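Local coordinates for protein AAR187Cp (Eremothecium gossypii, PDB 3ZIL) that probably regulates cohesin on chromosomes, acting in the establishment of sister-chromatid cohesion, this chain being its helical Wap1-domain portion, at residues 41-52 with 131-142. Sequence-based numbering, arbitrary orientation.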
ATOM      1  N   ASN A  41     -28.980 -11.781 -14.564  1.00 24.97           N
ATOM      2  CA  ASN A  41     -30.066 -12.198 -13.697  1.00 25.09           C
ATOM      3  C   ASN A  41     -29.860 -13.603 -13.145  1.00 22.82           C
ATOM      4  O   ASN A  41     -30.115 -13.856 -11.942  1.00 20.83           O
ATOM      5  CB  ASN A  41     -31.424 -12.045 -14.413  1.00 27.27           C
ATOM      6  CG  ASN A  41     -31.882 -10.559 -14.470  1.00 30.14           C
ATOM      7  OD1 ASN A  41     -31.160  -9.653 -14.047  1.00 29.56           O
ATOM      8  ND2 ASN A  41     -33.031 -10.317 -15.009  1.00 27.43           N
ATOM      9  N   ASN A  42     -29.374 -14.511 -13.999  1.00 20.59           N
ATOM     10  CA  ASN A  42     -29.024 -15.833 -13.515  1.00 21.82           C
ATOM     11  C   ASN A  42     -27.878 -15.680 -12.503  1.00 19.73           C
ATOM     12  O   ASN A  42     -27.863 -16.393 -11.508  1.00 20.11           O
ATOM     13  CB  ASN A  42     -28.581 -16.788 -14.642  1.00 22.86           C
ATOM     14  CG  ASN A  42     -29.779 -17.247 -15.519  1.00 27.95           C
ATOM     15  OD1 ASN A  42     -29.608 -17.885 -16.512  1.00 34.29           O
ATOM     16  ND2 ASN A  42     -30.952 -16.919 -15.120  1.00 25.75           N
ATOM     17  N   MET A  43     -26.918 -14.810 -12.782  1.00 18.34           N
ATOM     18  CA  MET A  43     -25.720 -14.731 -11.839  1.00 19.80           C
ATOM     19  C   MET A  43     -26.230 -14.211 -10.477  1.00 17.25           C
ATOM     20  O   MET A  43     -25.785 -14.659  -9.376  1.00 20.40           O
ATOM     21  CB  MET A  43     -24.582 -13.848 -12.435  1.00 17.63           C
ATOM     22  CG  MET A  43     -23.299 -13.816 -11.520  1.00 17.88           C
ATOM     23  SD  MET A  43     -22.093 -12.795 -12.469  1.00 24.10           S
ATOM     24  CE  MET A  43     -21.674 -13.813 -13.888  1.00 23.99           C
ATOM     25  N   LEU A  44     -27.145 -13.250 -10.540  1.00 17.91           N
ATOM     26  CA  LEU A  44     -27.740 -12.729  -9.300  1.00 19.26           C
ATOM     27  C   LEU A  44     -28.416 -13.789  -8.450  1.00 22.62           C
ATOM     28  O   LEU A  44     -28.210 -13.917  -7.204  1.00 21.17           O
ATOM     29  CB  LEU A  44     -28.696 -11.557  -9.599  1.00 21.20           C
ATOM     30  CG  LEU A  44     -29.524 -10.970  -8.418  1.00 21.50           C
ATOM     31  CD1 LEU A  44     -28.484 -10.468  -7.381  1.00 20.86           C
ATOM     32  CD2 LEU A  44     -30.463  -9.839  -8.834  1.00 19.35           C
ATOM     33  N   ARG A  45     -29.221 -14.591  -9.115  1.00 23.42           N
ATOM     34  CA  ARG A  45     -29.942 -15.618  -8.488  1.00 21.80           C
ATOM     35  C   ARG A  45     -28.978 -16.677  -7.937  1.00 23.91           C
ATOM     36  O   ARG A  45     -29.193 -17.222  -6.844  1.00 20.50           O
ATOM     37  CB  ARG A  45     -30.934 -16.149  -9.515  1.00 25.84           C
ATOM     38  CG  ARG A  45     -31.596 -17.465  -9.126  1.00 27.80           C
ATOM     39  CD  ARG A  45     -32.790 -17.689 -10.101  1.00 31.99           C
ATOM     40  NE  ARG A  45     -33.549 -18.817  -9.623  1.00 29.31           N
ATOM     41  CZ  ARG A  45     -34.470 -19.481 -10.302  1.00 32.99           C
ATOM     42  NH1 ARG A  45     -34.781 -19.137 -11.549  1.00 26.35           N
ATOM     43  NH2 ARG A  45     -35.063 -20.537  -9.715  1.00 32.40           N
ATOM     44  N   LEU A  46     -27.869 -16.934  -8.642  1.00 22.74           N
ATOM     45  CA  LEU A  46     -26.853 -17.873  -8.142  1.00 22.37           C
ATOM     46  C   LEU A  46     -26.154 -17.399  -6.844  1.00 23.53           C
ATOM     47  O   LEU A  46     -25.975 -18.205  -5.871  1.00 22.09           O
ATOM     48  CB  LEU A  46     -25.820 -18.121  -9.228  1.00 21.67           C
ATOM     49  CG  LEU A  46     -24.530 -18.859  -8.859  1.00 24.41           C
ATOM     50  CD1 LEU A  46     -24.893 -20.265  -8.406  1.00 22.35           C
ATOM     51  CD2 LEU A  46     -23.440 -18.796  -9.973  1.00 21.59           C
ATOM     52  N   CYS A  47     -25.762 -16.119  -6.855  1.00 21.10           N
ATOM     53  CA  CYS A  47     -25.030 -15.490  -5.739  1.00 23.36           C
ATOM     54  C   CYS A  47     -25.962 -15.554  -4.544  1.00 22.52           C
ATOM     55  O   CYS A  47     -25.561 -15.904  -3.428  1.00 23.54           O
ATOM     56  CB  CYS A  47     -24.646 -14.040  -6.061  1.00 22.06           C
ATOM     57  SG  CYS A  47     -23.372 -13.992  -7.375  1.00 24.09           S
ATOM     58  N   LEU A  48     -27.223 -15.235  -4.787  1.00 22.72           N
ATOM     59  CA  LEU A  48     -28.181 -15.140  -3.655  1.00 26.14           C
ATOM     60  C   LEU A  48     -28.472 -16.537  -3.009  1.00 25.37           C
ATOM     61  O   LEU A  48     -28.451 -16.682  -1.791  1.00 28.05           O
ATOM     62  CB  LEU A  48     -29.413 -14.360  -4.057  1.00 24.19           C
ATOM     63  CG  LEU A  48     -30.322 -13.868  -2.905  1.00 31.49           C
ATOM     64  CD1 LEU A  48     -29.666 -12.924  -1.888  1.00 26.80           C
ATOM     65  CD2 LEU A  48     -31.487 -13.152  -3.544  1.00 28.91           C
ATOM     66  N   ASP A  49     -28.620 -17.575  -3.832  1.00 27.80           N
ATOM     67  CA  ASP A  49     -28.650 -18.970  -3.362  1.00 24.58           C
ATOM     68  C   ASP A  49     -27.395 -19.361  -2.552  1.00 26.62           C
ATOM     69  O   ASP A  49     -27.479 -19.988  -1.470  1.00 27.33           O
ATOM     70  CB  ASP A  49     -28.840 -19.897  -4.564  1.00 25.42           C
ATOM     71  CG  ASP A  49     -30.211 -19.713  -5.227  1.00 30.20           C
ATOM     72  OD1 ASP A  49     -31.071 -19.020  -4.666  1.00 28.65           O
ATOM     73  OD2 ASP A  49     -30.449 -20.239  -6.313  1.00 30.06           O
ATOM     74  N   MET A  50     -26.231 -19.007  -3.071  1.00 21.86           N
ATOM     75  CA  MET A  50     -24.950 -19.393  -2.457  1.00 23.15           C
ATOM     76  C   MET A  50     -24.821 -18.666  -1.158  1.00 22.43           C
ATOM     77  O   MET A  50     -24.452 -19.257  -0.169  1.00 29.76           O
ATOM     78  CB  MET A  50     -23.769 -18.961  -3.351  1.00 24.26           C
ATOM     79  CG  MET A  50     -23.664 -19.794  -4.608  1.00 24.28           C
ATOM     80  SD  MET A  50     -22.393 -19.258  -5.782  1.00 28.94           S
ATOM     81  CE  MET A  50     -21.030 -19.730  -4.747  1.00 22.46           C
ATOM     82  N   MET A  51     -25.128 -17.375  -1.167  1.00 22.16           N
ATOM     83  CA  MET A  51     -25.189 -16.561   0.060  1.00 25.16           C
ATOM     84  C   MET A  51     -26.154 -17.193   1.064  1.00 26.50           C
ATOM     85  O   MET A  51     -25.829 -17.232   2.223  1.00 26.80           O
ATOM     86  CB  MET A  51     -25.581 -15.092  -0.220  1.00 23.85           C
ATOM     87  CG  MET A  51     -25.534 -14.233   1.038  1.00 33.24           C
ATOM     88  SD  MET A  51     -23.821 -13.897   1.611  1.00 34.89           S
ATOM     89  CE  MET A  51     -23.395 -12.467   0.596  1.00 33.05           C
ATOM     90  N   ASN A  52     -27.286 -17.774   0.606  1.00 25.27           N
ATOM     91  CA  ASN A  52     -28.266 -18.347   1.518  1.00 25.45           C
ATOM     92  C   ASN A  52     -28.038 -19.845   1.882  1.00 33.51           C
ATOM     93  O   ASN A  52     -28.687 -20.379   2.791  1.00 32.68           O
ATOM     94  CB  ASN A  52     -29.694 -18.124   0.933  1.00 24.54           C
ATOM     95  CG  ASN A  52     -30.146 -16.644   0.990  1.00 24.44           C
ATOM     96  OD1 ASN A  52     -29.554 -15.811   1.696  1.00 29.82           O
ATOM     97  ND2 ASN A  52     -31.150 -16.293   0.179  1.00 25.33           N
ATOM     98  N   VAL A 131     -36.149  -8.664  -9.436  1.00 28.55           N
ATOM     99  CA  VAL A 131     -34.712  -8.512  -9.696  1.00 25.03           C
ATOM    100  C   VAL A 131     -34.200  -7.467  -8.697  1.00 25.68           C
ATOM    101  O   VAL A 131     -33.217  -7.713  -7.978  1.00 24.42           O
ATOM    102  CB  VAL A 131     -34.382  -8.194 -11.190  1.00 25.18           C
ATOM    103  CG1 VAL A 131     -32.986  -7.541 -11.308  1.00 20.44           C
ATOM    104  CG2 VAL A 131     -34.375  -9.471 -12.067  1.00 23.80           C
ATOM    105  N   LYS A 132     -34.895  -6.318  -8.598  1.00 27.83           N
ATOM    106  CA  LYS A 132     -34.465  -5.229  -7.735  1.00 28.62           C
ATOM    107  C   LYS A 132     -34.545  -5.623  -6.258  1.00 29.19           C
ATOM    108  O   LYS A 132     -33.629  -5.334  -5.464  1.00 26.23           O
ATOM    109  CB  LYS A 132     -35.319  -3.981  -7.971  1.00 32.40           C
ATOM    110  CG  LYS A 132     -35.076  -3.230  -9.251  1.00 32.12           C
ATOM    111  CD  LYS A 132     -36.219  -2.219  -9.383  1.00 34.03           C
ATOM    112  CE  LYS A 132     -35.709  -0.969 -10.050  1.00 34.03           C
ATOM    113  NZ  LYS A 132     -36.192  -1.142 -11.406  1.00 42.07           N
ATOM    114  N   LEU A 133     -35.634  -6.292  -5.868  1.00 30.85           N
ATOM    115  CA  LEU A 133     -35.708  -6.834  -4.492  1.00 30.08           C
ATOM    116  C   LEU A 133     -34.590  -7.813  -4.216  1.00 29.23           C
ATOM    117  O   LEU A 133     -34.019  -7.810  -3.121  1.00 30.46           O
ATOM    118  CB  LEU A 133     -37.001  -7.574  -4.246  1.00 34.52           C
ATOM    119  CG  LEU A 133     -38.098  -7.062  -3.327  1.00 45.39           C
ATOM    120  CD1 LEU A 133     -38.138  -5.548  -3.149  1.00 42.03           C
ATOM    121  CD2 LEU A 133     -39.392  -7.636  -3.894  1.00 41.70           C
ATOM    122  N   ASN A 134     -34.318  -8.716  -5.160  1.00 27.12           N
ATOM    123  CA  ASN A 134     -33.246  -9.726  -4.973  1.00 27.73           C
ATOM    124  C   ASN A 134     -31.878  -9.090  -4.811  1.00 22.19           C
ATOM    125  O   ASN A 134     -31.030  -9.549  -4.027  1.00 21.38           O
ATOM    126  CB  ASN A 134     -33.202 -10.753  -6.137  1.00 28.74           C
ATOM    127  CG  ASN A 134     -34.215 -11.890  -5.958  1.00 32.49           C
ATOM    128  OD1 ASN A 134     -34.822 -12.063  -4.894  1.00 33.05           O
ATOM    129  ND2 ASN A 134     -34.375 -12.676  -6.985  1.00 29.44           N
ATOM    130  N   TYR A 135     -31.688  -8.016  -5.558  1.00 22.65           N
ATOM    131  CA  TYR A 135     -30.423  -7.258  -5.535  1.00 25.81           C
ATOM    132  C   TYR A 135     -30.185  -6.544  -4.207  1.00 26.74           C
ATOM    133  O   TYR A 135     -29.135  -6.725  -3.616  1.00 24.33           O
ATOM    134  CB  TYR A 135     -30.430  -6.254  -6.653  1.00 24.07           C
ATOM    135  CG  TYR A 135     -29.202  -5.409  -6.702  1.00 25.63           C
ATOM    136  CD1 TYR A 135     -27.946  -6.000  -6.967  1.00 25.31           C
ATOM    137  CD2 TYR A 135     -29.281  -4.005  -6.568  1.00 25.29           C
ATOM    138  CE1 TYR A 135     -26.792  -5.200  -7.096  1.00 28.42           C
ATOM    139  CE2 TYR A 135     -28.126  -3.205  -6.649  1.00 27.14           C
ATOM    140  CZ  TYR A 135     -26.873  -3.817  -6.909  1.00 26.60           C
ATOM    141  OH  TYR A 135     -25.706  -3.037  -6.998  1.00 27.27           O
ATOM    142  N   GLN A 136     -31.175  -5.752  -3.751  1.00 28.87           N
ATOM    143  CA  GLN A 136     -31.185  -5.201  -2.362  1.00 30.77           C
ATOM    144  C   GLN A 136     -30.906  -6.240  -1.301  1.00 28.48           C
ATOM    145  O   GLN A 136     -30.124  -6.038  -0.371  1.00 31.02           O
ATOM    146  CB  GLN A 136     -32.520  -4.494  -1.995  1.00 29.39           C
ATOM    147  CG  GLN A 136     -33.053  -3.381  -2.928  1.00 41.54           C
ATOM    148  CD  GLN A 136     -32.009  -2.600  -3.766  1.00 51.90           C
ATOM    149  OE1 GLN A 136     -30.968  -2.106  -3.242  1.00 44.29           O
ATOM    150  NE2 GLN A 136     -32.298  -2.469  -5.108  1.00 52.05           N
ATOM    151  N   ASP A 137     -31.572  -7.362  -1.410  1.00 28.49           N
ATOM    152  CA  ASP A 137     -31.395  -8.414  -0.425  1.00 28.95           C
ATOM    153  C   ASP A 137     -29.907  -8.907  -0.417  1.00 29.18           C
ATOM    154  O   ASP A 137     -29.234  -9.000   0.658  1.00 26.06           O
ATOM    155  CB  ASP A 137     -32.414  -9.479  -0.767  1.00 32.99           C
ATOM    156  CG  ASP A 137     -32.245 -10.785  -0.006  1.00 35.83           C
ATOM    157  OD1 ASP A 137     -31.354 -10.954   0.857  1.00 41.10           O
ATOM    158  OD2 ASP A 137     -33.052 -11.693  -0.314  1.00 45.51           O
ATOM    159  N   LEU A 138     -29.368  -9.195  -1.607  1.00 27.18           N
ATOM    160  CA  LEU A 138     -27.929  -9.527  -1.687  1.00 25.42           C
ATOM    161  C   LEU A 138     -26.973  -8.470  -1.120  1.00 21.46           C
ATOM    162  O   LEU A 138     -26.075  -8.822  -0.339  1.00 21.65           O
ATOM    163  CB  LEU A 138     -27.519  -9.925  -3.114  1.00 26.17           C
ATOM    164  CG  LEU A 138     -26.061 -10.437  -3.210  1.00 28.91           C
ATOM    165  CD1 LEU A 138     -25.861 -11.829  -2.560  1.00 28.21           C
ATOM    166  CD2 LEU A 138     -25.705 -10.442  -4.687  1.00 24.40           C
ATOM    167  N   LEU A 139     -27.153  -7.212  -1.542  1.00 20.94           N
ATOM    168  CA  LEU A 139     -26.391  -6.082  -1.080  1.00 25.07           C
ATOM    169  C   LEU A 139     -26.317  -5.962   0.443  1.00 25.89           C
ATOM    170  O   LEU A 139     -25.230  -5.750   0.981  1.00 25.57           O
ATOM    171  CB  LEU A 139     -26.959  -4.771  -1.670  1.00 25.71           C
ATOM    172  CG  LEU A 139     -26.257  -3.840  -2.645  1.00 31.12           C
ATOM    173  CD1 LEU A 139     -25.411  -4.515  -3.698  1.00 27.08           C
ATOM    174  CD2 LEU A 139     -27.279  -2.862  -3.263  1.00 31.90           C
ATOM    175  N   ARG A 140     -27.458  -6.063   1.126  1.00 27.90           N
ATOM    176  CA  ARG A 140     -27.486  -6.187   2.610  1.00 30.86           C
ATOM    177  C   ARG A 140     -26.625  -7.317   3.166  1.00 32.69           C
ATOM    178  O   ARG A 140     -26.176  -7.231   4.277  1.00 33.56           O
ATOM    179  CB  ARG A 140     -28.943  -6.255   3.188  1.00 31.84           C
ATOM    180  CG  ARG A 140     -29.746  -4.973   2.897  1.00 35.07           C
ATOM    181  CD  ARG A 140     -31.142  -4.944   3.504  1.00 37.30           C
ATOM    182  NE  ARG A 140     -32.018  -6.056   3.120  1.00 37.58           N
ATOM    183  CZ  ARG A 140     -32.969  -5.985   2.170  1.00 38.93           C
ATOM    184  NH1 ARG A 140     -33.160  -4.857   1.500  1.00 41.97           N
ATOM    185  NH2 ARG A 140     -33.743  -7.036   1.884  1.00 34.86           N
ATOM    186  N   LYS A 141     -26.360  -8.361   2.401  1.00 28.63           N
ATOM    187  CA  LYS A 141     -25.497  -9.433   2.893  1.00 28.08           C
ATOM    188  C   LYS A 141     -24.016  -9.414   2.476  1.00 28.75           C
ATOM    189  O   LYS A 141     -23.241 -10.175   3.015  1.00 26.86           O
ATOM    190  CB  LYS A 141     -26.105 -10.782   2.484  1.00 31.85           C
ATOM    191  CG  LYS A 141     -27.243 -11.240   3.384  1.00 34.54           C
ATOM    192  CD  LYS A 141     -28.262 -12.088   2.620  1.00 36.30           C
ATOM    193  CE  LYS A 141     -29.499 -12.304   3.506  1.00 31.89           C
ATOM    194  NZ  LYS A 141     -30.519 -12.982   2.692  1.00 33.53           N
ATOM    195  N   LEU A 142     -23.647  -8.638   1.443  1.00 24.09           N
ATOM    196  CA  LEU A 142     -22.279  -8.734   0.860  1.00 20.62           C
ATOM    197  C   LEU A 142     -21.294  -8.083   1.802  1.00 21.48           C
ATOM    198  O   LEU A 142     -21.641  -7.134   2.504  1.00 22.71           O
ATOM    199  CB  LEU A 142     -22.236  -7.935  -0.434  1.00 20.47           C
ATOM    200  CG  LEU A 142     -22.850  -8.709  -1.620  1.00 20.58           C
ATOM    201  CD1 LEU A 142     -23.022  -7.722  -2.739  1.00 20.37           C
ATOM    202  CD2 LEU A 142     -21.953  -9.930  -2.012  1.00 19.52           C
TER
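Helix 41-52 and helix 131-141 run in the same general direction, inclined at 42° with their axes 10.1 Å apart at the closest, and the tightest backbone pairing is between L48 and L138, whose CA atoms lie 6.0 Å apart. The packing is mutual knobs-into-holes: L44 enters the hole formed by V131, N134, Y135 and L138, and L138 returns into that of L44, C47, L48 and M51. L44 turns CG away from its own N (chi1 174°), which carries CD2 to 3.6 Å from V131 O, while L44 and L138 lie alongside with reversed directions, CD1 of the first 3.9 Å from CD2 of the second. L48 lies across N134 and D137 at about right angles, its CD1 3.8 Å from D137 OD1. M51 is bent at chi2 and chi3, which brings CE to 3.3 Å from K141 O. Beside it, the extended K141 chain donates a hydrogen bond from NZ to N52 OD1 at 3.2 Å, in the carbonyl plane and on a lone pair. The same ammonium forms a salt bridge to the syn lone pair of D137 OD1, leaving NZ held between two oxygens, one from each helix. Without the D137 carboxylate, as with an alanine here, the K141 ammonium would probably lose its charged partner and be freer to swing away from N52, and L48 would lose a neighbour. At the N-terminal end ND2 of the N41 amide meets V131 CG2. Around this helix-helix packing, F89 of helix 81-93 touches C47, M51 and L142, helix 54-72 packs against M43 and M50, and helix 20-27 meets N42 and R45, placing the pair within the N-terminal helical array of the Wap1 domain.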